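Long-range contacts in endonuclease V (Bacillus subtilis, PDB 3GA2), which probably repairs deaminated DNA with the aid of magnesium, nicking the duplex at the second phosphodiester bond 3' to a deoxyinosine: residues Q15-V20 / S88-F93; L121-M126 / T146-K151; I39-G44 / E109-L114; C61-D66 / I73-S78. The protein carries 1 engineered substitution. All blocks are in the same frame, centred on the assembly; numbering follows the deposited sequence.

In the fold
The four contacts occupy two regions of a protein built on one mixed sheet. Contacts 3 and 4, with centres about 10 Å apart, both lie in that sheet: 39-44 pairs with 109-114 on one side and with 61-66 on the other, and 61-66 pairs in turn with 73-78. Both lie close to the predicted magnesium ligands D46 and D116, the side chain of C61 being about 6 Å from that of D46. Contact 1 (helix against loop) and contact 2 (loop against loop) lie on the far side of the chain's centre from contact 3; their own centres are about 14 Å apart. Contact 4 is nested along the chain inside the loops closed by contacts 1 and 3.

Contact 1: Q15-V20 / S88-F93; sequences QDFLQV and SGFLAF
F17 enters between F90 and F93 and meets each phenyl ring in a different way. Its CB sits over one face of the F90 ring, 3.4 Å from the centroid, as a CH-pi contact. Beyond CB, its ring continues into an offset stack on F90, with the planes 26° apart. Toward F93 the same ring turns its edge: CD2 is the foremost atom, 3.5 Å from F93 CG, and the planes stand at 83°. With chi1 at -61°, F17 CG lies anti to the carbonyl carbon, beside the backbone N, and meets F90 CG at 3.8 Å. The three phenylalanines thus form an aromatic cluster that ties the N-terminal helix 14-25 to the loop leading from strand 72-81 into helix 96-105; F93 extends it by an edge-to-face pair with H131 of helix 128-136. L18 closes the F90 side, its CD2 lying near the ring plane at the edge, 3.2 Å from F90 CZ. An alanine in place of F90 removes the ring that F17 CB faces and L18 CD2 abuts at its edge, and would probably open a gap between helix and loop. Packing is looser at V20, where CG1 reaches only the rim of F93, 3.8 Å from CE2. Past the cluster the solvent side begins: Q15 and Q19 on the helix, and S88, G89 and L91 on the loop, are exposed.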
# COMPACT_ATOMS: atom_id res chain seq x y z
N GLN A 15 -7.14 -22.70 0.94
CA GLN A 15 -6.82 -23.06 2.32
C GLN A 15 -5.42 -22.59 2.70
O GLN A 15 -5.19 -22.10 3.80
CB GLN A 15 -6.93 -24.57 2.52
CG GLN A 15 -6.44 -25.06 3.87
CD GLN A 15 -7.30 -24.57 5.03
OE1 GLN A 15 -6.98 -24.79 6.19
NE2 GLN A 15 -8.40 -23.89 4.70
N ASP A 16 -4.48 -22.76 1.77
CA ASP A 16 -3.10 -22.37 1.99
C ASP A 16 -3.00 -20.87 2.26
O ASP A 16 -2.36 -20.44 3.23
CB ASP A 16 -2.24 -22.72 0.77
CG ASP A 16 -2.40 -24.17 0.33
OD1 ASP A 16 -2.14 -25.08 1.15
OD2 ASP A 16 -2.77 -24.40 -0.84
N PHE A 17 -3.64 -20.07 1.41
CA PHE A 17 -3.62 -18.62 1.55
C PHE A 17 -4.24 -18.16 2.87
O PHE A 17 -3.70 -17.28 3.54
CB PHE A 17 -4.35 -17.96 0.38
CG PHE A 17 -3.73 -18.24 -0.96
CD1 PHE A 17 -4.09 -19.38 -1.68
CD2 PHE A 17 -2.77 -17.38 -1.49
CE1 PHE A 17 -3.49 -19.66 -2.91
CE2 PHE A 17 -2.17 -17.65 -2.72
CZ PHE A 17 -2.53 -18.79 -3.44
N LEU A 18 -5.36 -18.77 3.26
CA LEU A 18 -6.02 -18.40 4.51
C LEU A 18 -5.15 -18.68 5.72
O LEU A 18 -5.15 -17.92 6.69
CB LEU A 18 -7.35 -19.13 4.67
CG LEU A 18 -8.61 -18.45 4.14
CD1 LEU A 18 -8.72 -17.04 4.73
CD2 LEU A 18 -8.56 -18.39 2.63
N GLN A 19 -4.41 -19.78 5.67
CA GLN A 19 -3.55 -20.16 6.79
C GLN A 19 -2.44 -19.13 6.98
O GLN A 19 -2.10 -18.78 8.10
CB GLN A 19 -2.95 -21.54 6.55
CG GLN A 19 -2.38 -22.17 7.81
CD GLN A 19 -3.47 -22.55 8.80
OE1 GLN A 19 -3.19 -22.88 9.95
NE2 GLN A 19 -4.72 -22.51 8.36
N VAL A 20 -1.87 -18.66 5.87
CA VAL A 20 -0.80 -17.67 5.94
C VAL A 20 -1.36 -16.36 6.51
O VAL A 20 -0.76 -15.77 7.40
CB VAL A 20 -0.19 -17.39 4.54
CG1 VAL A 20 0.87 -16.30 4.63
CG2 VAL A 20 0.42 -18.67 3.98
N SER A 88 -9.21 -16.99 -5.72
CA SER A 88 -9.71 -15.62 -5.74
C SER A 88 -9.73 -14.97 -4.36
O SER A 88 -10.05 -15.62 -3.36
CB SER A 88 -11.12 -15.57 -6.33
OG SER A 88 -11.10 -15.77 -7.73
N GLY A 89 -9.38 -13.69 -4.31
CA GLY A 89 -9.38 -12.97 -3.05
C GLY A 89 -8.02 -12.84 -2.39
O GLY A 89 -7.95 -12.52 -1.20
N PHE A 90 -6.95 -13.08 -3.13
CA PHE A 90 -5.61 -12.97 -2.56
C PHE A 90 -4.63 -12.23 -3.46
O PHE A 90 -3.55 -12.73 -3.74
CB PHE A 90 -5.06 -14.36 -2.24
CG PHE A 90 -6.01 -15.22 -1.48
CD1 PHE A 90 -6.86 -16.09 -2.16
CD2 PHE A 90 -6.08 -15.16 -0.09
CE1 PHE A 90 -7.77 -16.89 -1.46
CE2 PHE A 90 -6.99 -15.94 0.61
CZ PHE A 90 -7.84 -16.81 -0.07
N LEU A 91 -5.02 -11.04 -3.89
CA LEU A 91 -4.18 -10.23 -4.76
C LEU A 91 -2.80 -9.99 -4.16
O LEU A 91 -1.79 -10.12 -4.85
CB LEU A 91 -4.85 -8.88 -5.01
CG LEU A 91 -4.09 -7.92 -5.92
CD1 LEU A 91 -3.90 -8.55 -7.30
CD2 LEU A 91 -4.85 -6.61 -6.02
N ALA A 92 -2.76 -9.66 -2.88
CA ALA A 92 -1.50 -9.39 -2.19
C ALA A 92 -0.45 -10.47 -2.41
O ALA A 92 0.74 -10.17 -2.56
CB ALA A 92 -1.74 -9.20 -0.71
N PHE A 93 -0.87 -11.73 -2.43
CA PHE A 93 0.08 -12.83 -2.63
C PHE A 93 0.75 -12.79 -4.00
O PHE A 93 1.93 -13.11 -4.12
CB PHE A 93 -0.60 -14.19 -2.43
CG PHE A 93 -0.95 -14.48 -1.00
CD1 PHE A 93 -2.09 -13.92 -0.42
CD2 PHE A 93 -0.15 -15.32 -0.23
CE1 PHE A 93 -2.41 -14.19 0.91
CE2 PHE A 93 -0.47 -15.59 1.10
CZ PHE A 93 -1.60 -15.03 1.67

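Contact 2: L121-M126 / T146-K151; sequences LHYNHM and TYLKIK
Y123, L148 and I150 bury the most surface here, and the tyrosine ring is the piece that both aliphatic side chains meet. L148 comes over one face of that ring at about a right angle: its CD2 lies 4.2 Å from the centroid, 17° off the normal, which makes a CH-pi contact. The other branch, CD1, reaches the phenolic end, 3.1 Å from Y123 OH and touching CZ as well. L148 CG is anti to the backbone N (chi1 -179°), and from there the two methyls divide, CD2 reaching also toward H122 CA and the carbonyl oxygen of L121. An alanine in place of L148 would probably strip this face of the tyrosine of its aliphatic neighbour and leave the ring freer to shift. The segments are the loops that follow strands 113-116 and 140-144, parallel neighbours in the sheet joined by a crossover through helix 128-136, so the contact binds together the chain leaving two adjacent strands of this RNase H-like fold. I150 approaches the tyrosine obliquely, its CG1 standing 4.0 Å from Y123 CD2. One carbon further out, CD1 packs on the backbone itself, 3.6 Å from H122 C, and also faces L121 CD1 at 4.3 Å. No hydrogen bond crosses between the loops. On the buried side L121 and I150 both rest on Y175 of strand 173-179, whereas Y123 and K149 are exposed to solvent.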
# COMPACT_ATOMS: atom_id res chain seq x y z
N LEU A 121 -7.68 -2.15 6.50
CA LEU A 121 -9.04 -2.06 5.97
C LEU A 121 -9.18 -3.16 4.93
O LEU A 121 -9.06 -2.92 3.72
CB LEU A 121 -9.26 -0.69 5.33
CG LEU A 121 -10.59 -0.37 4.64
CD1 LEU A 121 -11.77 -0.39 5.61
CD2 LEU A 121 -10.43 1.00 4.02
N HIS A 122 -9.42 -4.37 5.42
CA HIS A 122 -9.54 -5.53 4.55
C HIS A 122 -10.33 -6.61 5.27
O HIS A 122 -10.30 -6.68 6.50
CB HIS A 122 -8.13 -6.02 4.20
CG HIS A 122 -8.12 -7.32 3.45
ND1 HIS A 122 -8.11 -8.54 4.08
CD2 HIS A 122 -8.13 -7.58 2.12
CE1 HIS A 122 -8.12 -9.50 3.18
NE2 HIS A 122 -8.13 -8.95 1.98
N TYR A 123 -11.04 -7.43 4.50
CA TYR A 123 -11.87 -8.52 5.03
C TYR A 123 -11.23 -9.23 6.20
O TYR A 123 -11.90 -9.59 7.17
CB TYR A 123 -12.16 -9.56 3.94
CG TYR A 123 -12.81 -9.04 2.68
CD1 TYR A 123 -12.15 -9.10 1.45
CD2 TYR A 123 -14.09 -8.48 2.72
CE1 TYR A 123 -12.76 -8.62 0.28
CE2 TYR A 123 -14.70 -7.99 1.56
CZ TYR A 123 -14.03 -8.06 0.35
OH TYR A 123 -14.62 -7.56 -0.79
N ASN A 124 -9.93 -9.46 6.12
CA ASN A 124 -9.25 -10.15 7.20
C ASN A 124 -8.06 -9.36 7.71
O ASN A 124 -7.06 -9.93 8.16
CB ASN A 124 -8.82 -11.54 6.71
CG ASN A 124 -8.93 -12.59 7.79
OD1 ASN A 124 -9.92 -12.64 8.52
ND2 ASN A 124 -7.93 -13.46 7.89
N HIS A 125 -8.18 -8.03 7.63
CA HIS A 125 -7.12 -7.12 8.08
C HIS A 125 -5.79 -7.52 7.45
O HIS A 125 -4.73 -7.27 8.01
CB HIS A 125 -7.00 -7.16 9.61
CG HIS A 125 -8.18 -6.58 10.32
ND1 HIS A 125 -8.70 -7.12 11.47
CD2 HIS A 125 -8.93 -5.48 10.05
CE1 HIS A 125 -9.73 -6.40 11.88
NE2 HIS A 125 -9.89 -5.39 11.04
N MSE A 126 -5.85 -8.13 6.27
CA MSE A 126 -4.61 -8.56 5.64
C MSE A 126 -4.39 -8.03 4.23
O MSE A 126 -3.99 -8.78 3.33
CB MSE A 126 -4.56 -10.09 5.67
CG MSE A 126 -3.16 -10.67 5.75
SE MSE A 126 -2.10 -9.98 7.23
CE MSE A 126 -0.38 -10.33 6.46
N THR A 146 -10.24 3.19 -3.92
CA THR A 146 -11.62 2.72 -3.94
C THR A 146 -11.97 2.07 -2.61
O THR A 146 -11.12 1.50 -1.93
CB THR A 146 -11.84 1.68 -5.06
OG1 THR A 146 -11.06 0.51 -4.79
CG2 THR A 146 -11.44 2.26 -6.41
N TYR A 147 -13.25 2.16 -2.26
CA TYR A 147 -13.73 1.61 -1.00
C TYR A 147 -14.09 0.14 -1.06
O TYR A 147 -14.89 -0.28 -1.90
CB TYR A 147 -14.94 2.40 -0.53
CG TYR A 147 -15.53 1.88 0.77
CD1 TYR A 147 -14.82 1.97 1.97
CD2 TYR A 147 -16.81 1.32 0.80
CE1 TYR A 147 -15.36 1.52 3.17
CE2 TYR A 147 -17.36 0.85 1.99
CZ TYR A 147 -16.63 0.96 3.17
OH TYR A 147 -17.19 0.52 4.34
N LEU A 148 -13.51 -0.63 -0.15
CA LEU A 148 -13.78 -2.06 -0.05
C LEU A 148 -14.88 -2.23 1.00
O LEU A 148 -14.61 -2.10 2.20
CB LEU A 148 -12.52 -2.80 0.38
CG LEU A 148 -12.63 -4.32 0.51
CD1 LEU A 148 -12.97 -4.93 -0.85
CD2 LEU A 148 -11.32 -4.89 1.03
N LYS A 149 -16.10 -2.52 0.56
CA LYS A 149 -17.22 -2.69 1.48
C LYS A 149 -17.18 -4.04 2.21
O LYS A 149 -17.29 -5.10 1.60
CB LYS A 149 -18.54 -2.54 0.71
CG LYS A 149 -19.75 -2.36 1.60
CD LYS A 149 -21.01 -2.13 0.78
CE LYS A 149 -22.23 -2.03 1.68
NZ LYS A 149 -23.48 -2.09 0.88
N ILE A 150 -17.03 -3.98 3.53
CA ILE A 150 -16.92 -5.18 4.36
C ILE A 150 -18.11 -5.38 5.31
O ILE A 150 -18.56 -4.44 5.97
CB ILE A 150 -15.63 -5.11 5.22
CG1 ILE A 150 -14.43 -4.81 4.31
CG2 ILE A 150 -15.43 -6.42 5.98
CD1 ILE A 150 -13.15 -4.43 5.07
N LYS A 151 -18.60 -6.61 5.40
CA LYS A 151 -19.72 -6.92 6.29
C LYS A 151 -20.96 -6.10 5.94
O LYS A 151 -21.85 -5.93 6.77
CB LYS A 151 -19.32 -6.59 7.74
CG LYS A 151 -19.16 -7.77 8.67
CD LYS A 151 -17.99 -8.64 8.28
CE LYS A 151 -17.55 -9.50 9.46
NZ LYS A 151 -18.70 -10.23 10.07

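Contact 3: I39-G44 / E109-L114; sequences INTTAG and EPDVFL. Engineered in segment 39-44: T42 (natural residue Gly).
D111 meets I39 with its CB and the backbone N-H groups of N40 and T41 with OD2. The CB packs against I39 CG2 at 3.6 Å and passes close to the carbonyl oxygen of T41. CG lies anti to the carbonyl carbon (chi1 -62°), and the carboxylate it bears lies at the start of strand 41-52. There OD2 accepts two backbone N-H groups that come from opposite faces of the carboxylate plane. N40 N, 2.8 Å from OD2, meets it nearly along its C-O axis, while T41 N, at 3.1 Å, arrives on the anti side, tilted 28° out of the carboxylate plane. The second oxygen, OD1, takes a hydrogen bond from a water 2.6 Å away, which in turn accepts from N40 ND2. Beyond this clasp the segments become neighbouring parallel strands at the heart of the RNase H-like sheet: A43 N donates to V112 O, and L114 N to A43 O at 2.7 Å. A43 pairs with F113 and G44 with L114; two residues further along each strand come D46 and D116, the predicted magnesium ligands, so this register would set their side chains next to each other. A43 CB lies over one face of the F113 ring and also touches P110 CB at 3.6 Å. T42, an engineered residue where the natural protein has glycine, lies alongside V112, pointing the same way, with CG2 3.6 Å from V112 CG1. At the solvent end a second water bridges T41 OG1 and E109 O.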
# COMPACT_ATOMS: atom_id res chain seq x y z
N ILE A 39 10.77 11.39 11.03
CA ILE A 39 11.33 10.50 10.02
C ILE A 39 12.22 11.18 8.97
O ILE A 39 12.06 12.36 8.68
CB ILE A 39 10.23 9.73 9.28
CG1 ILE A 39 9.11 10.69 8.87
CG2 ILE A 39 9.73 8.58 10.15
CD1 ILE A 39 7.92 10.02 8.21
N ASN A 40 13.16 10.41 8.42
CA ASN A 40 14.09 10.91 7.41
C ASN A 40 13.58 10.71 5.98
O ASN A 40 13.77 11.57 5.12
CB ASN A 40 15.45 10.21 7.55
CG ASN A 40 16.10 10.44 8.90
OD1 ASN A 40 16.33 11.57 9.31
ND2 ASN A 40 16.41 9.35 9.60
N THR A 41 12.94 9.57 5.73
CA THR A 41 12.43 9.26 4.41
C THR A 41 11.10 8.51 4.44
O THR A 41 10.74 7.88 5.44
CB THR A 41 13.44 8.38 3.63
OG1 THR A 41 13.73 7.20 4.40
CG2 THR A 41 14.73 9.13 3.37
N THR A 42 10.36 8.60 3.34
CA THR A 42 9.09 7.89 3.21
C THR A 42 9.10 7.34 1.79
O THR A 42 9.61 7.99 0.86
CB THR A 42 7.85 8.82 3.44
OG1 THR A 42 7.65 9.67 2.31
CG2 THR A 42 8.04 9.68 4.67
N ALA A 43 8.60 6.13 1.60
CA ALA A 43 8.58 5.54 0.27
C ALA A 43 7.15 5.30 -0.18
O ALA A 43 6.24 5.17 0.65
CB ALA A 43 9.37 4.22 0.27
N GLY A 44 6.96 5.26 -1.49
CA GLY A 44 5.65 5.01 -2.05
C GLY A 44 5.74 3.78 -2.92
O GLY A 44 6.71 3.62 -3.66
N GLU A 109 16.99 3.17 3.07
CA GLU A 109 16.20 2.38 4.01
C GLU A 109 15.03 3.25 4.44
O GLU A 109 15.10 3.93 5.46
CB GLU A 109 17.06 2.00 5.23
CG GLU A 109 16.40 0.98 6.17
CD GLU A 109 17.27 0.62 7.37
OE1 GLU A 109 18.47 0.33 7.17
OE2 GLU A 109 16.76 0.62 8.51
N PRO A 110 13.94 3.24 3.66
CA PRO A 110 12.78 4.07 4.01
C PRO A 110 12.26 3.77 5.41
O PRO A 110 12.20 2.61 5.82
CB PRO A 110 11.76 3.71 2.93
CG PRO A 110 12.63 3.37 1.74
CD PRO A 110 13.72 2.53 2.39
N ASP A 111 11.89 4.83 6.14
CA ASP A 111 11.36 4.68 7.50
C ASP A 111 9.90 4.24 7.49
O ASP A 111 9.41 3.68 8.47
CB ASP A 111 11.45 6.00 8.27
CG ASP A 111 12.88 6.48 8.46
OD1 ASP A 111 13.72 5.72 8.98
OD2 ASP A 111 13.16 7.64 8.10
N VAL A 112 9.20 4.52 6.39
CA VAL A 112 7.79 4.15 6.25
C VAL A 112 7.43 3.99 4.77
O VAL A 112 7.93 4.73 3.92
CB VAL A 112 6.85 5.23 6.86
CG1 VAL A 112 7.07 6.56 6.18
CG2 VAL A 112 5.39 4.80 6.71
N PHE A 113 6.58 3.02 4.48
CA PHE A 113 6.15 2.75 3.11
C PHE A 113 4.66 2.97 2.94
O PHE A 113 3.86 2.37 3.65
CB PHE A 113 6.46 1.31 2.70
CG PHE A 113 7.91 1.00 2.52
CD1 PHE A 113 8.43 0.73 1.25
CD2 PHE A 113 8.76 0.90 3.61
CE1 PHE A 113 9.76 0.37 1.07
CE2 PHE A 113 10.10 0.54 3.45
CZ PHE A 113 10.60 0.27 2.17
N LEU A 114 4.28 3.83 2.00
CA LEU A 114 2.86 4.07 1.74
C LEU A 114 2.51 3.30 0.47
O LEU A 114 3.16 3.45 -0.56
CB LEU A 114 2.57 5.57 1.57
CG LEU A 114 2.69 6.48 2.81
CD1 LEU A 114 4.13 6.93 2.98
CD2 LEU A 114 1.79 7.69 2.64
O HOH W 1 16.26 6.30 8.92
O HOH W 2 15.86 6.53 5.91

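Contact 4: C61-D66 / I73-S78; sequences CIIVID and IEKVHS
V64 O is gripped by two successive backbone N-H groups of the neighbouring strand. I73 N is 2.9 Å from it and makes the firmer bond, whereas E74 N, at 3.4 Å, adds a weak one. Two residues thus face one, a classic beta bulge. In return V64 N donates to E74 O in an almost straight bond (175° at the hydrogen). Further along, I62 and V76 exchange N-H and C=O in both directions. The two strands form an antiparallel hairpin in which 73-78 belongs to an outermost strand of the sheet, while 61-66 also bonds to strand 41-52. On one face of the sheet V64 and E74 lie side by side, and I62 CB touches V76 CG2 at 3.6 Å. The E74 carboxylate goes on to bond T108 and the backbone of E107. I73 crosses V64 obliquely, its CD1 packing 3.6 Å from V64 CG1. On the other face I63 and K75 run alongside each other, I63 CD1 lying 3.5 Å from K75 CD, before the lysine amine leaves to form a salt bridge with E225 of helix 217-235.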
# COMPACT_ATOMS: atom_id res chain seq x y z
N CYS A 61 6.84 -0.20 -8.73
CA CYS A 61 7.77 0.91 -8.58
C CYS A 61 7.76 1.39 -7.14
O CYS A 61 6.71 1.47 -6.50
CB CYS A 61 7.38 2.10 -9.47
SG CYS A 61 7.61 1.87 -11.24
N ILE A 62 8.94 1.69 -6.63
CA ILE A 62 9.09 2.21 -5.29
C ILE A 62 9.79 3.55 -5.46
O ILE A 62 10.85 3.64 -6.07
CB ILE A 62 9.95 1.29 -4.40
CG1 ILE A 62 9.22 -0.03 -4.15
CG2 ILE A 62 10.25 1.98 -3.07
CD1 ILE A 62 10.00 -1.02 -3.31
N ILE A 63 9.16 4.60 -4.95
CA ILE A 63 9.72 5.94 -5.03
C ILE A 63 10.03 6.37 -3.60
O ILE A 63 9.14 6.38 -2.76
CB ILE A 63 8.70 6.95 -5.60
CG1 ILE A 63 8.13 6.41 -6.92
CG2 ILE A 63 9.37 8.30 -5.81
CD1 ILE A 63 9.17 6.22 -8.01
N VAL A 64 11.29 6.70 -3.34
CA VAL A 64 11.71 7.13 -2.02
C VAL A 64 11.92 8.64 -2.02
O VAL A 64 12.60 9.16 -2.89
CB VAL A 64 13.04 6.46 -1.61
CG1 VAL A 64 13.36 6.79 -0.16
CG2 VAL A 64 12.95 4.95 -1.80
N ILE A 65 11.30 9.34 -1.08
CA ILE A 65 11.50 10.78 -1.01
C ILE A 65 12.10 11.16 0.34
O ILE A 65 12.06 10.39 1.29
CB ILE A 65 10.18 11.57 -1.21
CG1 ILE A 65 9.20 11.27 -0.07
CG2 ILE A 65 9.55 11.21 -2.56
CD1 ILE A 65 8.11 12.30 0.07
N ASP A 66 12.68 12.36 0.39
CA ASP A 66 13.26 12.88 1.63
C ASP A 66 12.05 13.38 2.40
O ASP A 66 11.22 14.11 1.85
CB ASP A 66 14.21 14.04 1.30
CG ASP A 66 14.74 14.73 2.54
OD1 ASP A 66 13.98 15.51 3.17
OD2 ASP A 66 15.90 14.49 2.90
N ILE A 73 14.75 10.82 -3.85
CA ILE A 73 16.15 10.46 -3.65
C ILE A 73 16.50 9.13 -4.27
O ILE A 73 17.67 8.83 -4.49
CB ILE A 73 16.52 10.44 -2.15
CG1 ILE A 73 15.64 9.44 -1.41
CG2 ILE A 73 16.37 11.83 -1.58
CD1 ILE A 73 15.90 9.39 0.08
N GLU A 74 15.50 8.31 -4.55
CA GLU A 74 15.75 7.01 -5.15
C GLU A 74 14.51 6.43 -5.83
O GLU A 74 13.38 6.62 -5.37
CB GLU A 74 16.28 6.03 -4.09
CG GLU A 74 16.48 4.60 -4.60
CD GLU A 74 17.18 3.70 -3.60
OE1 GLU A 74 16.81 3.71 -2.40
OE2 GLU A 74 18.09 2.95 -4.01
N LYS A 75 14.73 5.72 -6.93
CA LYS A 75 13.64 5.08 -7.65
C LYS A 75 14.10 3.71 -8.12
O LYS A 75 15.20 3.56 -8.65
CB LYS A 75 13.22 5.93 -8.86
CG LYS A 75 12.63 7.28 -8.49
CD LYS A 75 11.82 7.89 -9.62
CE LYS A 75 12.66 8.21 -10.83
NZ LYS A 75 11.85 8.83 -11.91
N VAL A 76 13.27 2.70 -7.89
CA VAL A 76 13.58 1.34 -8.31
C VAL A 76 12.31 0.70 -8.81
O VAL A 76 11.22 1.20 -8.57
CB VAL A 76 14.11 0.47 -7.13
CG1 VAL A 76 15.45 1.00 -6.65
CG2 VAL A 76 13.09 0.44 -6.00
N HIS A 77 12.45 -0.41 -9.52
CA HIS A 77 11.27 -1.09 -10.01
C HIS A 77 11.57 -2.56 -10.23
O HIS A 77 12.73 -2.96 -10.35
CB HIS A 77 10.77 -0.44 -11.31
CG HIS A 77 11.65 -0.69 -12.49
ND1 HIS A 77 11.64 -1.87 -13.19
CD2 HIS A 77 12.59 0.08 -13.07
CE1 HIS A 77 12.54 -1.82 -14.15
NE2 HIS A 77 13.13 -0.64 -14.10
N SER A 78 10.51 -3.34 -10.28
CA SER A 78 10.61 -4.77 -10.49
C SER A 78 9.62 -5.07 -11.60
O SER A 78 8.56 -4.44 -11.68
CB SER A 78 10.23 -5.50 -9.20
OG SER A 78 10.52 -6.88 -9.29